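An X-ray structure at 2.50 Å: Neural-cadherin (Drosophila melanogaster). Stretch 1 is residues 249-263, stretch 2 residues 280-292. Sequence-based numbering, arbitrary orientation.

Stretch 1, residues 249-263: TLKAQGQGAGTFNIG
Stretch 2 (280-292) LRQPHVYSLIVTA

Strand 249-253 pairs antiparallel with strand 285-292; their axes approach to 4.5 Å, with N-to-C directions 144° apart. Both strands are extended, with phi from -90° to -143° and psi from 106° to 166°. The register sets Thr-249 opposite Thr-291, Lys-251 opposite Ile-289, and Ala-252 opposite Leu-288. At Thr-249, N donates to Thr-291 O (2.8 Å), and Thr-291 N returns to Thr-249 O (2.7 Å).

Ile-289 buries the most surface. Its N donates to Lys-251 O (2.8 Å), and its O accepts from Lys-251 N (2.9 Å). Both bonds are nearly straight. Its side chain (chi1 m, chi2 t) shares a face with Thr-249, Lys-251 and Thr-291. Lys-251, chi1 p, bends its end back, so NZ lies 3.7 Å from Ile-289 CG2. Water 1 bridges Lys-251 NZ (3.2 Å), Ile-289 O (2.8 Å) and Thr-291 OG1 (2.6 Å).

Leu-288 (m, t) points to the other face, with Leu-250, Ala-252 and Val-290. Its CD2 packs on Ala-252 CB (3.9 Å) and Leu-250 CD2 (4.3 Å). Its CD1 meets Phe-260 CD1 (3.7 Å). Strand 260-262 runs at 12° to strand 285-292, close to parallel. Its contact is through side chains: Ile-262 CD1 (t, t) reaches Val-290 CG1 (3.6 Å).

Tyr-286 (chi1 m, chi2 84°) receives the edge of Phe-260 (chi1 m, chi2 98°) on its ring face. The planes stand at 88°, the centroids 5.0 Å apart, and Phe-260 CE1 is 3.5 Å from Tyr-286 CG. Gly-256 CA sits at the tyrosine edge, 3.6 Å from Tyr-286 CE2. With phi/psi 94/14, a CB there would clash with Tyr-286 CD2. Water 3 links Tyr-286 OH (2.7 Å) to Thr-259 OG1 (2.8 Å). Beyond, Gln-255 NE2 makes a weak, bent hydrogen bond to Arg-281 O (2.6 Å).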

# COMPACT_ATOMS: atom_id res chain seq x y z
N THR A 249 -25.56 -9.73 -13.65
CA THR A 249 -26.75 -10.42 -13.16
C THR A 249 -26.53 -10.95 -11.76
O THR A 249 -25.40 -11.01 -11.27
CB THR A 249 -27.25 -11.56 -14.07
OG1 THR A 249 -26.22 -12.55 -14.23
CG2 THR A 249 -27.70 -11.03 -15.43
N LEU A 250 -27.64 -11.32 -11.12
CA LEU A 250 -27.67 -11.67 -9.71
C LEU A 250 -28.62 -12.83 -9.48
O LEU A 250 -29.81 -12.73 -9.79
CB LEU A 250 -28.11 -10.46 -8.90
CG LEU A 250 -28.16 -10.60 -7.38
CD1 LEU A 250 -27.60 -9.35 -6.72
CD2 LEU A 250 -29.58 -10.88 -6.90
N LYS A 251 -28.10 -13.93 -8.95
CA LYS A 251 -28.97 -15.03 -8.55
C LYS A 251 -28.76 -15.37 -7.07
O LYS A 251 -27.68 -15.16 -6.52
CB LYS A 251 -28.80 -16.25 -9.45
CG LYS A 251 -27.58 -17.11 -9.16
CD LYS A 251 -27.58 -18.39 -10.00
CE LYS A 251 -26.18 -19.00 -10.07
NZ LYS A 251 -25.17 -17.97 -10.50
N ALA A 252 -29.81 -15.89 -6.44
CA ALA A 252 -29.75 -16.28 -5.05
C ALA A 252 -29.34 -17.73 -4.91
O ALA A 252 -29.86 -18.60 -5.62
CB ALA A 252 -31.09 -16.06 -4.39
N GLN A 253 -28.38 -18.00 -4.02
CA GLN A 253 -28.02 -19.36 -3.66
C GLN A 253 -28.84 -19.79 -2.45
O GLN A 253 -28.61 -19.32 -1.33
CB GLN A 253 -26.51 -19.46 -3.40
CG GLN A 253 -25.69 -20.04 -4.55
CD GLN A 253 -26.40 -19.98 -5.92
OE1 GLN A 253 -26.76 -18.90 -6.42
NE2 GLN A 253 -26.58 -21.15 -6.55
N GLY A 254 -29.82 -20.66 -2.68
CA GLY A 254 -30.76 -21.05 -1.65
C GLY A 254 -31.84 -19.99 -1.50
O GLY A 254 -32.47 -19.58 -2.48
N GLN A 255 -32.02 -19.52 -0.27
CA GLN A 255 -33.10 -18.59 0.05
C GLN A 255 -32.88 -17.15 -0.42
O GLN A 255 -31.74 -16.75 -0.69
CB GLN A 255 -33.36 -18.58 1.54
CG GLN A 255 -34.18 -19.77 2.02
CD GLN A 255 -34.65 -19.58 3.44
OE1 GLN A 255 -34.44 -20.45 4.28
NE2 GLN A 255 -35.27 -18.44 3.72
N GLY A 256 -33.97 -16.39 -0.53
CA GLY A 256 -33.93 -14.96 -0.83
C GLY A 256 -34.06 -14.51 -2.28
O GLY A 256 -33.76 -13.35 -2.60
N ALA A 257 -34.49 -15.40 -3.16
CA ALA A 257 -34.70 -15.06 -4.58
C ALA A 257 -35.66 -13.87 -4.73
O ALA A 257 -36.80 -13.92 -4.24
CB ALA A 257 -35.22 -16.29 -5.35
N GLY A 258 -35.19 -12.81 -5.36
CA GLY A 258 -36.01 -11.62 -5.60
C GLY A 258 -36.01 -10.58 -4.49
O GLY A 258 -36.72 -9.57 -4.58
N THR A 259 -35.22 -10.81 -3.43
CA THR A 259 -35.08 -9.85 -2.34
C THR A 259 -34.15 -8.71 -2.78
O THR A 259 -34.34 -7.55 -2.43
CB THR A 259 -34.53 -10.51 -1.06
OG1 THR A 259 -35.45 -11.52 -0.62
CG2 THR A 259 -34.35 -9.49 0.06
N PHE A 260 -33.15 -9.07 -3.57
CA PHE A 260 -32.24 -8.09 -4.10
C PHE A 260 -32.27 -8.14 -5.62
O PHE A 260 -32.61 -9.17 -6.22
CB PHE A 260 -30.83 -8.35 -3.56
CG PHE A 260 -30.78 -8.46 -2.07
CD1 PHE A 260 -30.77 -9.71 -1.45
CD2 PHE A 260 -30.76 -7.32 -1.27
CE1 PHE A 260 -30.74 -9.83 -0.05
CE2 PHE A 260 -30.72 -7.43 0.13
CZ PHE A 260 -30.71 -8.68 0.74
N ASN A 261 -31.97 -7.01 -6.24
CA ASN A 261 -31.63 -7.00 -7.65
C ASN A 261 -30.35 -6.21 -7.86
O ASN A 261 -29.84 -5.59 -6.93
CB ASN A 261 -32.79 -6.51 -8.54
CG ASN A 261 -33.46 -5.26 -8.00
OD1 ASN A 261 -32.80 -4.27 -7.68
ND2 ASN A 261 -34.79 -5.29 -7.92
N ILE A 262 -29.82 -6.26 -9.07
CA ILE A 262 -28.61 -5.54 -9.42
C ILE A 262 -28.88 -4.81 -10.72
O ILE A 262 -29.64 -5.30 -11.56
CB ILE A 262 -27.40 -6.48 -9.57
CG1 ILE A 262 -26.09 -5.67 -9.66
CG2 ILE A 262 -27.59 -7.42 -10.77
CD1 ILE A 262 -24.81 -6.48 -9.50
N GLY A 263 -28.29 -3.63 -10.87
CA GLY A 263 -28.41 -2.86 -12.10
C GLY A 263 -27.62 -3.53 -13.20
O GLY A 263 -26.41 -3.72 -13.05
N LEU A 280 -38.69 -15.49 10.49
CA LEU A 280 -37.72 -16.57 10.21
C LEU A 280 -37.90 -17.29 8.86
O LEU A 280 -37.17 -18.23 8.56
CB LEU A 280 -37.66 -17.56 11.38
CG LEU A 280 -37.03 -17.09 12.70
CD1 LEU A 280 -36.46 -18.28 13.45
CD2 LEU A 280 -35.93 -16.03 12.51
N ARG A 281 -38.87 -16.83 8.07
CA ARG A 281 -38.97 -17.26 6.67
C ARG A 281 -37.82 -16.66 5.88
O ARG A 281 -37.28 -17.31 4.98
CB ARG A 281 -40.30 -16.85 6.05
N GLN A 282 -37.44 -15.42 6.20
CA GLN A 282 -36.30 -14.76 5.57
C GLN A 282 -35.02 -15.12 6.31
O GLN A 282 -34.98 -15.10 7.54
CB GLN A 282 -36.44 -13.25 5.60
CG GLN A 282 -37.67 -12.68 4.96
CD GLN A 282 -38.02 -11.32 5.56
OE1 GLN A 282 -37.16 -10.46 5.73
NE2 GLN A 282 -39.30 -11.14 5.91
N PRO A 283 -33.94 -15.43 5.56
CA PRO A 283 -32.69 -15.72 6.26
C PRO A 283 -32.06 -14.43 6.76
O PRO A 283 -32.44 -13.35 6.33
CB PRO A 283 -31.83 -16.37 5.17
CG PRO A 283 -32.34 -15.83 3.89
CD PRO A 283 -33.77 -15.40 4.10
N HIS A 284 -31.12 -14.56 7.69
CA HIS A 284 -30.40 -13.40 8.18
C HIS A 284 -29.16 -13.15 7.36
O HIS A 284 -28.66 -12.03 7.31
CB HIS A 284 -30.02 -13.56 9.65
CG HIS A 284 -31.20 -13.54 10.57
ND1 HIS A 284 -31.13 -13.97 11.88
CD2 HIS A 284 -32.47 -13.14 10.37
CE1 HIS A 284 -32.32 -13.83 12.44
NE2 HIS A 284 -33.15 -13.33 11.54
N VAL A 285 -28.66 -14.21 6.72
CA VAL A 285 -27.51 -14.14 5.84
C VAL A 285 -27.94 -14.67 4.47
O VAL A 285 -28.32 -15.84 4.35
CB VAL A 285 -26.31 -14.99 6.38
CG1 VAL A 285 -25.16 -15.00 5.38
CG2 VAL A 285 -25.84 -14.47 7.75
N TYR A 286 -27.90 -13.79 3.46
CA TYR A 286 -28.22 -14.17 2.08
C TYR A 286 -26.94 -14.44 1.29
O TYR A 286 -26.00 -13.64 1.32
CB TYR A 286 -28.98 -13.05 1.38
CG TYR A 286 -30.33 -12.70 1.94
CD1 TYR A 286 -30.45 -11.84 3.03
CD2 TYR A 286 -31.50 -13.21 1.37
CE1 TYR A 286 -31.70 -11.50 3.54
CE2 TYR A 286 -32.75 -12.87 1.87
CZ TYR A 286 -32.84 -12.02 2.96
OH TYR A 286 -34.08 -11.69 3.47
N SER A 287 -26.91 -15.56 0.57
CA SER A 287 -25.81 -15.88 -0.32
C SER A 287 -26.24 -15.67 -1.75
O SER A 287 -27.17 -16.30 -2.23
CB SER A 287 -25.36 -17.32 -0.14
OG SER A 287 -24.76 -17.49 1.13
N LEU A 288 -25.55 -14.77 -2.43
CA LEU A 288 -25.91 -14.41 -3.78
C LEU A 288 -24.70 -14.57 -4.66
O LEU A 288 -23.55 -14.50 -4.19
CB LEU A 288 -26.41 -12.97 -3.82
CG LEU A 288 -27.51 -12.59 -2.80
CD1 LEU A 288 -27.55 -11.08 -2.59
CD2 LEU A 288 -28.89 -13.11 -3.24
N ILE A 289 -24.94 -14.80 -5.95
CA ILE A 289 -23.86 -14.81 -6.90
C ILE A 289 -24.15 -13.74 -7.93
O ILE A 289 -25.21 -13.75 -8.58
CB ILE A 289 -23.69 -16.18 -7.58
CG1 ILE A 289 -23.29 -17.24 -6.56
CG2 ILE A 289 -22.61 -16.10 -8.67
CD1 ILE A 289 -23.22 -18.65 -7.13
N VAL A 290 -23.20 -12.82 -8.06
CA VAL A 290 -23.22 -11.84 -9.12
C VAL A 290 -22.39 -12.33 -10.30
O VAL A 290 -21.26 -12.81 -10.14
CB VAL A 290 -22.74 -10.44 -8.66
CG1 VAL A 290 -22.76 -9.44 -9.83
CG2 VAL A 290 -23.61 -9.94 -7.50
N THR A 291 -22.96 -12.23 -11.49
CA THR A 291 -22.24 -12.56 -12.71
C THR A 291 -21.99 -11.30 -13.53
O THR A 291 -22.89 -10.48 -13.68
CB THR A 291 -23.00 -13.61 -13.52
OG1 THR A 291 -23.22 -14.75 -12.68
CG2 THR A 291 -22.20 -14.05 -14.76
N ALA A 292 -20.75 -11.15 -13.99
CA ALA A 292 -20.39 -10.12 -14.97
C ALA A 292 -20.26 -10.75 -16.36
O ALA A 292 -19.47 -11.66 -16.56
CB ALA A 292 -19.08 -9.43 -14.59
O HOH W 1 -25.30 -14.89 -11.17
O HOH W 2 -29.32 -17.42 0.19
O HOH W 3 -36.29 -12.08 2.00